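Local coordinates for protein putative ABC transporter (Thermobispora bispora, PDB 4PE6) that probably binds carbohydrate or a related solute for an ABC transporter, and holds a trihydroxybutanoic acid in its pocket, at residues L85-I99 with V107-A121. Residues are numbered along the deposited sequence; the frame is centred on the assembly and turned at random.
With LTH ((2R,3S)-2,3,4-trihydroxybutanoic acid), chain C.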
ATOM      1  N   LEU A  85      -4.580 -16.573   9.680  1.00 18.35           N
ATOM      2  CA  LEU A  85      -3.331 -15.890   9.545  1.00 18.24           C
ATOM      3  C   LEU A  85      -3.449 -14.932   8.362  1.00 17.60           C
ATOM      4  O   LEU A  85      -3.773 -15.357   7.235  1.00 17.45           O
ATOM      5  CB  LEU A  85      -2.213 -16.920   9.308  1.00 18.48           C
ATOM      6  CG  LEU A  85      -0.830 -16.340   9.065  1.00 18.67           C
ATOM      7  CD1 LEU A  85      -0.319 -15.565  10.285  1.00 19.11           C
ATOM      8  CD2 LEU A  85       0.128 -17.470   8.669  1.00 19.09           C
ATOM      9  N   LEU A  86      -3.264 -13.643   8.629  1.00 17.15           N
ATOM     10  CA  LEU A  86      -3.268 -12.618   7.587  1.00 16.54           C
ATOM     11  C   LEU A  86      -1.843 -12.253   7.253  1.00 16.20           C
ATOM     12  O   LEU A  86      -1.030 -11.976   8.165  1.00 16.15           O
ATOM     13  CB  LEU A  86      -4.016 -11.363   8.054  1.00 16.85           C
ATOM     14  CG  LEU A  86      -5.337 -11.595   8.793  1.00 17.31           C
ATOM     15  CD1 LEU A  86      -6.020 -10.276   9.134  1.00 17.71           C
ATOM     16  CD2 LEU A  86      -6.275 -12.472   8.001  1.00 17.29           C
ATOM     17  N   ILE A  87      -1.507 -12.249   5.969  1.00 15.50           N
ATOM     18  CA  ILE A  87      -0.096 -12.088   5.599  1.00 15.40           C
ATOM     19  C   ILE A  87       0.119 -10.989   4.573  1.00 15.10           C
ATOM     20  O   ILE A  87      -0.479 -11.019   3.480  1.00 15.04           O
ATOM     21  CB  ILE A  87       0.529 -13.375   5.024  1.00 15.53           C
ATOM     22  CG1 ILE A  87       0.363 -14.530   5.989  1.00 15.79           C
ATOM     23  CG2 ILE A  87       1.995 -13.124   4.665  1.00 15.65           C
ATOM     24  CD1 ILE A  87       0.790 -15.853   5.394  1.00 16.08           C
ATOM     25  N   ASN A  88       0.959 -10.014   4.922  1.00 15.07           N
ATOM     26  CA  ASN A  88       1.506  -9.095   3.928  1.00 15.01           C
ATOM     27  C   ASN A  88       2.921  -9.587   3.615  1.00 15.51           C
ATOM     28  O   ASN A  88       3.885  -9.395   4.403  1.00 15.61           O
ATOM     29  CB  ASN A  88       1.476  -7.654   4.395  1.00 15.06           C
ATOM     30  CG  ASN A  88       1.787  -6.660   3.276  1.00 14.92           C
ATOM     31  OD1 ASN A  88       2.613  -6.934   2.417  1.00 15.02           O
ATOM     32  ND2 ASN A  88       1.130  -5.500   3.294  1.00 14.92           N
ATOM     33  N   PRO A  89       3.061 -10.252   2.470  1.00 15.84           N
ATOM     34  CA  PRO A  89       4.292 -10.995   2.227  1.00 16.57           C
ATOM     35  C   PRO A  89       5.462 -10.155   1.792  1.00 17.18           C
ATOM     36  O   PRO A  89       5.324  -9.256   0.954  1.00 16.97           O
ATOM     37  CB  PRO A  89       3.882 -12.000   1.132  1.00 16.57           C
ATOM     38  CG  PRO A  89       2.787 -11.342   0.424  1.00 16.25           C
ATOM     39  CD  PRO A  89       2.066 -10.458   1.405  1.00 15.78           C
ATOM     40  N   ALA A  90       6.619 -10.447   2.370  1.00 18.51           N
ATOM     41  CA  ALA A  90       7.855  -9.758   2.013  1.00 19.44           C
ATOM     42  C   ALA A  90       8.316 -10.135   0.592  1.00 20.42           C
ATOM     43  O   ALA A  90       8.905  -9.295  -0.097  1.00 20.74           O
ATOM     44  CB  ALA A  90       8.955 -10.088   3.022  1.00 20.20           C
ATOM     45  N   SER A  91       8.007 -11.362   0.168  1.00 21.02           N
ATOM     46  CA  SER A  91       8.506 -11.945  -1.104  1.00 22.25           C
ATOM     47  C   SER A  91       7.384 -12.559  -1.915  1.00 22.31           C
ATOM     48  O   SER A  91       6.425 -13.073  -1.354  1.00 22.06           O
ATOM     49  CB  SER A  91       9.562 -13.031  -0.826  1.00 23.21           C
ATOM     50  OG  SER A  91       9.701 -13.967  -1.909  1.00 24.37           O
ATOM     51  N   PRO A  92       7.498 -12.524  -3.251  1.00 23.19           N
ATOM     52  CA  PRO A  92       6.481 -13.218  -4.034  1.00 23.67           C
ATOM     53  C   PRO A  92       6.543 -14.759  -3.935  1.00 24.15           C
ATOM     54  O   PRO A  92       5.577 -15.412  -4.302  1.00 24.27           O
ATOM     55  CB  PRO A  92       6.758 -12.785  -5.488  1.00 24.33           C
ATOM     56  CG  PRO A  92       8.041 -12.052  -5.482  1.00 24.56           C
ATOM     57  CD  PRO A  92       8.475 -11.788  -4.069  1.00 23.74           C
ATOM     58  N   THR A  93       7.672 -15.307  -3.480  1.00 24.79           N
ATOM     59  CA  THR A  93       7.931 -16.763  -3.535  1.00 25.37           C
ATOM     60  C   THR A  93       8.370 -17.408  -2.207  1.00 25.08           C
ATOM     61  O   THR A  93       8.051 -18.559  -1.930  1.00 25.27           O
ATOM     62  CB  THR A  93       9.008 -17.060  -4.608  1.00 26.73           C
ATOM     63  OG1 THR A  93      10.186 -16.298  -4.331  1.00 26.78           O
ATOM     64  CG2 THR A  93       8.523 -16.652  -5.982  1.00 27.10           C
ATOM     65  N   ALA A  94       9.102 -16.688  -1.379  1.00 24.83           N
ATOM     66  CA  ALA A  94       9.757 -17.300  -0.217  1.00 24.95           C
ATOM     67  C   ALA A  94       8.805 -17.832   0.875  1.00 24.54           C
ATOM     68  O   ALA A  94       9.209 -18.675   1.686  1.00 24.59           O
ATOM     69  CB  ALA A  94      10.763 -16.320   0.390  1.00 25.19           C
ATOM     70  N   LEU A  95       7.556 -17.358   0.906  1.00 23.70           N
ATOM     71  CA  LEU A  95       6.603 -17.756   1.947  1.00 23.33           C
ATOM     72  C   LEU A  95       5.714 -18.950   1.572  1.00 23.66           C
ATOM     73  O   LEU A  95       4.939 -19.443   2.400  1.00 22.71           O
ATOM     74  CB  LEU A  95       5.699 -16.580   2.332  1.00 22.75           C
ATOM     75  CG  LEU A  95       6.270 -15.614   3.365  1.00 22.98           C
ATOM     76  CD1 LEU A  95       7.372 -14.756   2.757  1.00 23.55           C
ATOM     77  CD2 LEU A  95       5.130 -14.743   3.889  1.00 22.65           C
ATOM     78  N   GLN A  96       5.821 -19.414   0.335  1.00 24.34           N
ATOM     79  CA  GLN A  96       4.915 -20.444  -0.156  1.00 25.10           C
ATOM     80  C   GLN A  96       4.920 -21.700   0.737  1.00 25.02           C
ATOM     81  O   GLN A  96       3.859 -22.190   1.098  1.00 24.79           O
ATOM     82  CB  GLN A  96       5.200 -20.796  -1.622  1.00 26.42           C
ATOM     83  CG  GLN A  96       4.246 -20.189  -2.643  1.00 27.02           C
ATOM     84  CD  GLN A  96       4.394 -18.681  -2.810  1.00 27.25           C
ATOM     85  OE1 GLN A  96       4.448 -17.942  -1.842  1.00 28.02           O
ATOM     86  NE2 GLN A  96       4.417 -18.223  -4.039  1.00 27.94           N
ATOM     87  N   PRO A  97       6.110 -22.214   1.101  1.00 25.61           N
ATOM     88  CA  PRO A  97       6.106 -23.426   1.935  1.00 25.83           C
ATOM     89  C   PRO A  97       5.445 -23.210   3.303  1.00 24.87           C
ATOM     90  O   PRO A  97       4.658 -24.034   3.736  1.00 24.77           O
ATOM     91  CB  PRO A  97       7.595 -23.766   2.064  1.00 26.74           C
ATOM     92  CG  PRO A  97       8.193 -23.236   0.787  1.00 27.21           C
ATOM     93  CD  PRO A  97       7.443 -21.954   0.529  1.00 26.24           C
ATOM     94  N   VAL A  98       5.726 -22.098   3.971  1.00 24.30           N
ATOM     95  CA  VAL A  98       5.153 -21.907   5.295  1.00 23.66           C
ATOM     96  C   VAL A  98       3.667 -21.613   5.200  1.00 22.87           C
ATOM     97  O   VAL A  98       2.918 -21.953   6.111  1.00 22.76           O
ATOM     98  CB  VAL A  98       5.896 -20.852   6.144  1.00 23.62           C
ATOM     99  CG1 VAL A  98       5.571 -19.436   5.701  1.00 23.11           C
ATOM    100  CG2 VAL A  98       5.565 -21.042   7.619  1.00 23.62           C
ATOM    101  N   ILE A  99       3.239 -21.011   4.093  1.00 22.47           N
ATOM    102  CA  ILE A  99       1.808 -20.791   3.866  1.00 22.01           C
ATOM    103  C   ILE A  99       1.134 -22.146   3.756  1.00 22.76           C
ATOM    104  O   ILE A  99       0.097 -22.379   4.368  1.00 22.42           O
ATOM    105  CB  ILE A  99       1.539 -19.864   2.659  1.00 21.50           C
ATOM    106  CG1 ILE A  99       1.886 -18.413   3.038  1.00 20.92           C
ATOM    107  CG2 ILE A  99       0.094 -19.958   2.199  1.00 21.37           C
ATOM    108  CD1 ILE A  99       1.880 -17.442   1.866  1.00 20.71           C
ATOM    109  N   VAL A 107      -5.232 -23.802   9.394  1.00 23.88           N
ATOM    110  CA  VAL A 107      -5.315 -22.342   9.504  1.00 23.31           C
ATOM    111  C   VAL A 107      -5.824 -21.759   8.181  1.00 23.03           C
ATOM    112  O   VAL A 107      -5.363 -22.156   7.089  1.00 23.01           O
ATOM    113  CB  VAL A 107      -3.938 -21.699   9.848  1.00 22.85           C
ATOM    114  CG1 VAL A 107      -4.060 -20.188  10.049  1.00 22.57           C
ATOM    115  CG2 VAL A 107      -3.341 -22.320  11.110  1.00 23.16           C
ATOM    116  N   LYS A 108      -6.769 -20.825   8.289  1.00 22.46           N
ATOM    117  CA  LYS A 108      -7.252 -20.067   7.141  1.00 22.21           C
ATOM    118  C   LYS A 108      -6.232 -18.976   6.856  1.00 21.08           C
ATOM    119  O   LYS A 108      -5.816 -18.240   7.775  1.00 20.50           O
ATOM    120  CB  LYS A 108      -8.635 -19.426   7.413  1.00 22.90           C
ATOM    121  CG  LYS A 108      -9.797 -20.394   7.576  1.00 24.38           C
ATOM    122  CD  LYS A 108      -9.816 -21.388   6.419  1.00 25.20           C
ATOM    123  CE  LYS A 108     -11.180 -21.953   6.118  1.00 26.92           C
ATOM    124  NZ  LYS A 108     -11.483 -23.192   6.840  1.00 27.72           N
ATOM    125  N   VAL A 109      -5.830 -18.848   5.600  1.00 20.28           N
ATOM    126  CA  VAL A 109      -4.766 -17.917   5.253  1.00 19.69           C
ATOM    127  C   VAL A 109      -5.268 -16.905   4.248  1.00 18.96           C
ATOM    128  O   VAL A 109      -5.727 -17.269   3.174  1.00 18.97           O
ATOM    129  CB  VAL A 109      -3.528 -18.669   4.703  1.00 20.08           C
ATOM    130  CG1 VAL A 109      -2.484 -17.686   4.205  1.00 19.93           C
ATOM    131  CG2 VAL A 109      -2.955 -19.580   5.776  1.00 20.53           C
ATOM    132  N   VAL A 110      -5.218 -15.630   4.633  1.00 18.47           N
ATOM    133  CA  VAL A 110      -5.497 -14.532   3.739  1.00 17.74           C
ATOM    134  C   VAL A 110      -4.219 -13.761   3.493  1.00 17.14           C
ATOM    135  O   VAL A 110      -3.640 -13.148   4.416  1.00 16.66           O
ATOM    136  CB  VAL A 110      -6.565 -13.579   4.318  1.00 18.02           C
ATOM    137  CG1 VAL A 110      -6.878 -12.477   3.332  1.00 18.03           C
ATOM    138  CG2 VAL A 110      -7.825 -14.351   4.689  1.00 18.52           C
ATOM    139  N   VAL A 111      -3.747 -13.833   2.255  1.00 16.72           N
ATOM    140  CA  VAL A 111      -2.666 -12.988   1.806  1.00 16.28           C
ATOM    141  C   VAL A 111      -3.287 -11.669   1.369  1.00 15.99           C
ATOM    142  O   VAL A 111      -4.233 -11.658   0.576  1.00 16.17           O
ATOM    143  CB  VAL A 111      -1.933 -13.642   0.633  1.00 16.43           C
ATOM    144  CG1 VAL A 111      -0.983 -12.656  -0.043  1.00 16.38           C
ATOM    145  CG2 VAL A 111      -1.209 -14.902   1.103  1.00 16.68           C
ATOM    146  N   PHE A 112      -2.783 -10.555   1.880  1.00 15.45           N
ATOM    147  CA  PHE A 112      -3.337  -9.265   1.510  1.00 15.27           C
ATOM    148  C   PHE A 112      -2.274  -8.279   1.071  1.00 15.22           C
ATOM    149  O   PHE A 112      -1.092  -8.464   1.348  1.00 15.15           O
ATOM    150  CB  PHE A 112      -4.251  -8.664   2.596  1.00 15.24           C
ATOM    151  CG  PHE A 112      -3.516  -8.174   3.799  1.00 15.05           C
ATOM    152  CD1 PHE A 112      -3.133  -9.061   4.780  1.00 14.99           C
ATOM    153  CD2 PHE A 112      -3.171  -6.841   3.924  1.00 15.04           C
ATOM    154  CE1 PHE A 112      -2.455  -8.618   5.917  1.00 15.12           C
ATOM    155  CE2 PHE A 112      -2.485  -6.398   5.029  1.00 15.14           C
ATOM    156  CZ  PHE A 112      -2.122  -7.280   6.019  1.00 15.21           C
ATOM    157  N   ASP A 113      -2.714  -7.250   0.359  1.00 15.36           N
ATOM    158  CA  ASP A 113      -1.845  -6.236  -0.222  1.00 15.56           C
ATOM    159  C   ASP A 113      -0.736  -6.865  -1.047  1.00 15.95           C
ATOM    160  O   ASP A 113       0.410  -6.392  -1.048  1.00 15.89           O
ATOM    161  CB  ASP A 113      -1.255  -5.353   0.892  1.00 15.38           C
ATOM    162  CG  ASP A 113      -0.459  -4.179   0.353  1.00 15.42           C
ATOM    163  OD1 ASP A 113      -0.952  -3.524  -0.578  1.00 15.44           O
ATOM    164  OD2 ASP A 113       0.663  -3.912   0.869  1.00 15.28           O
ATOM    165  N   SER A 114      -1.096  -7.940  -1.748  1.00 16.76           N
ATOM    166  CA  SER A 114      -0.201  -8.679  -2.623  1.00 17.46           C
ATOM    167  C   SER A 114      -1.005  -9.771  -3.319  1.00 18.35           C
ATOM    168  O   SER A 114      -2.059 -10.189  -2.826  1.00 18.52           O
ATOM    169  CB  SER A 114       0.935  -9.340  -1.861  1.00 17.57           C
ATOM    170  OG  SER A 114       2.005  -8.422  -1.632  1.00 18.30           O
ATOM    171  N   ALA A 115      -0.466 -10.230  -4.440  1.00 19.28           N
ATOM    172  CA  ALA A 115      -0.982 -11.390  -5.160  1.00 20.52           C
ATOM    173  C   ALA A 115       0.177 -12.354  -5.349  1.00 21.35           C
ATOM    174  O   ALA A 115       1.165 -12.011  -5.994  1.00 22.10           O
ATOM    175  CB  ALA A 115      -1.499 -10.962  -6.511  1.00 20.90           C
ATOM    176  N   ILE A 116       0.070 -13.549  -4.808  1.00 22.06           N
ATOM    177  CA  ILE A 116       1.119 -14.544  -4.987  1.00 23.43           C
ATOM    178  C   ILE A 116       0.490 -15.881  -5.294  1.00 24.86           C
ATOM    179  O   ILE A 116      -0.690 -16.093  -5.045  1.00 25.19           O
ATOM    180  CB  ILE A 116       2.032 -14.688  -3.741  1.00 23.52           C
ATOM    181  CG1 ILE A 116       1.254 -15.208  -2.524  1.00 23.29           C
ATOM    182  CG2 ILE A 116       2.677 -13.359  -3.407  1.00 23.03           C
ATOM    183  CD1 ILE A 116       2.062 -15.188  -1.236  1.00 23.07           C
ATOM    184  N   ASP A 117       1.307 -16.783  -5.817  1.00 26.29           N
ATOM    185  CA  ASP A 117       0.861 -18.089  -6.216  1.00 28.08           C
ATOM    186  C   ASP A 117       0.950 -19.054  -5.023  1.00 27.44           C
ATOM    187  O   ASP A 117       1.819 -19.904  -4.963  1.00 27.70           O
ATOM    188  CB  ASP A 117       1.729 -18.555  -7.398  1.00 30.40           C
ATOM    189  CG  ASP A 117       1.337 -19.903  -7.900  1.00 32.55           C
ATOM    190  OD1 ASP A 117       0.345 -20.465  -7.385  1.00 33.43           O
ATOM    191  OD2 ASP A 117       2.029 -20.410  -8.804  1.00 36.28           O
ATOM    192  N   ALA A 118       0.062 -18.874  -4.057  1.00 26.93           N
ATOM    193  CA  ALA A 118      -0.019 -19.740  -2.884  1.00 26.40           C
ATOM    194  C   ALA A 118      -1.416 -20.324  -2.900  1.00 26.48           C
ATOM    195  O   ALA A 118      -2.354 -19.698  -2.404  1.00 25.38           O
ATOM    196  CB  ALA A 118       0.243 -18.949  -1.615  1.00 25.91           C
ATOM    197  N   PRO A 119      -1.569 -21.518  -3.518  1.00 27.33           N
ATOM    198  CA  PRO A 119      -2.880 -22.078  -3.866  1.00 27.66           C
ATOM    199  C   PRO A 119      -3.873 -22.214  -2.730  1.00 26.69           C
ATOM    200  O   PRO A 119      -5.061 -22.088  -2.954  1.00 26.81           O
ATOM    201  CB  PRO A 119      -2.533 -23.479  -4.422  1.00 28.99           C
ATOM    202  CG  PRO A 119      -1.141 -23.362  -4.919  1.00 29.33           C
ATOM    203  CD  PRO A 119      -0.463 -22.365  -4.015  1.00 28.32           C
ATOM    204  N   CYS A 120      -3.390 -22.478  -1.525  1.00 26.23           N
ATOM    205  CA  CYS A 120      -4.270 -22.672  -0.381  1.00 25.82           C
ATOM    206  C   CYS A 120      -4.753 -21.345   0.230  1.00 23.98           C
ATOM    207  O   CYS A 120      -5.688 -21.336   0.998  1.00 23.66           O
ATOM    208  CB  CYS A 120      -3.569 -23.521   0.674  1.00 26.75           C
ATOM    209  SG  CYS A 120      -2.392 -22.654   1.738  1.00 27.29           S
ATOM    210  N   ALA A 121      -4.111 -20.239  -0.121  1.00 22.85           N
ATOM    211  CA  ALA A 121      -4.436 -18.933   0.455  1.00 21.81           C
ATOM    212  C   ALA A 121      -5.483 -18.212  -0.361  1.00 21.56           C
ATOM    213  O   ALA A 121      -5.625 -18.446  -1.575  1.00 22.72           O
ATOM    214  CB  ALA A 121      -3.184 -18.076   0.542  1.00 21.48           C
TER
HETATM  215  O1  LTH C 401       3.251   1.397   0.504  1.00 23.17           O
HETATM  216  C1  LTH C 401       3.327   0.174   0.893  1.00 19.98           C
HETATM  217  O   LTH C 401       4.054  -0.262   1.811  1.00 18.42           O
HETATM  218  C2  LTH C 401       2.371  -0.858   0.244  1.00 17.06           C
HETATM  219  O2  LTH C 401       2.622  -2.192   0.754  1.00 16.65           O
HETATM  220  C3  LTH C 401       2.532  -0.909  -1.261  1.00 17.81           C
HETATM  221  O3  LTH C 401       3.877  -1.247  -1.593  1.00 17.79           O
HETATM  222  C4  LTH C 401       1.601  -2.000  -1.824  1.00 17.90           C
HETATM  223  O4  LTH C 401       0.247  -1.551  -1.555  1.00 16.32           O
HETATM  224  O   HOH W   1       2.975  -5.966  -0.150  1.00 17.46           O
HETATM  225  O   HOH W   2       4.821  -9.139  -1.696  1.00 17.97           O
HETATM  226  O   HOH W   3       3.915 -15.651  -6.570  1.00 29.58           O
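Asn88 and Asp113 meet at the C-terminal ends of two neighbouring parallel strands, 84-88 and 108-112, where the sheet opens onto the ligand pocket. Followed outward, Asn88 first sets its CB over one face of the Phe112 ring, 3.9 Å above the plane and displaced toward the rim. With CG anti to the backbone N (chi1 -169°), the amide is carried past the ring to Asp113, CG itself lying near Phe112 O and Asp113 OD2. Asn88 OD1 lies 2.8 Å from a water that is also close to Asp113 O, and ND2 donates to Asp113 OD2 at 2.9 Å. That bond takes the anti lone pair of the carboxylate oxygen, with the amide and carboxylate planes 73° apart. Asp113 OD2 also accepts from O2 of the bound trihydroxybutanoic acid at 2.6 Å, while Asp113 OD1 takes the ligand's O4 and Gln263 NE2. Asn88 is thus a second-shell residue for a first-shell aspartate.

Behind this site four backbone hydrogen bonds, from Leu85 N to Lys108 O through Phe112 N to Ile87 O, fix the parallel register. The helix 96-104 of this beta-alpha-beta unit packs on the face bearing Val109 and Val111: Ile99 CG2 lies 4.0 Å from Val109 CG1, and Ile99 CD1 rests against Val111 CG2. Beyond the strand, Ile99 CD1 meets Ile116 CD1 tip to tip at 3.8 Å, and Ile99 CG2 lies 3.7 Å from Cys120 SG, which is disulfide-bonded to Cys103. Nearer the pocket, Pro89 CG rests 3.6 Å from Ser114 CB.

Were Asn88 an alanine, Asp113 OD2 would probably lose its amide donor and the carboxylate would be freer to turn. One protein amide on each oxygen, with a ligand hydroxyl added to each, is consistent with a carboxylate fixed in its rotation and presented to two hydroxyls at once.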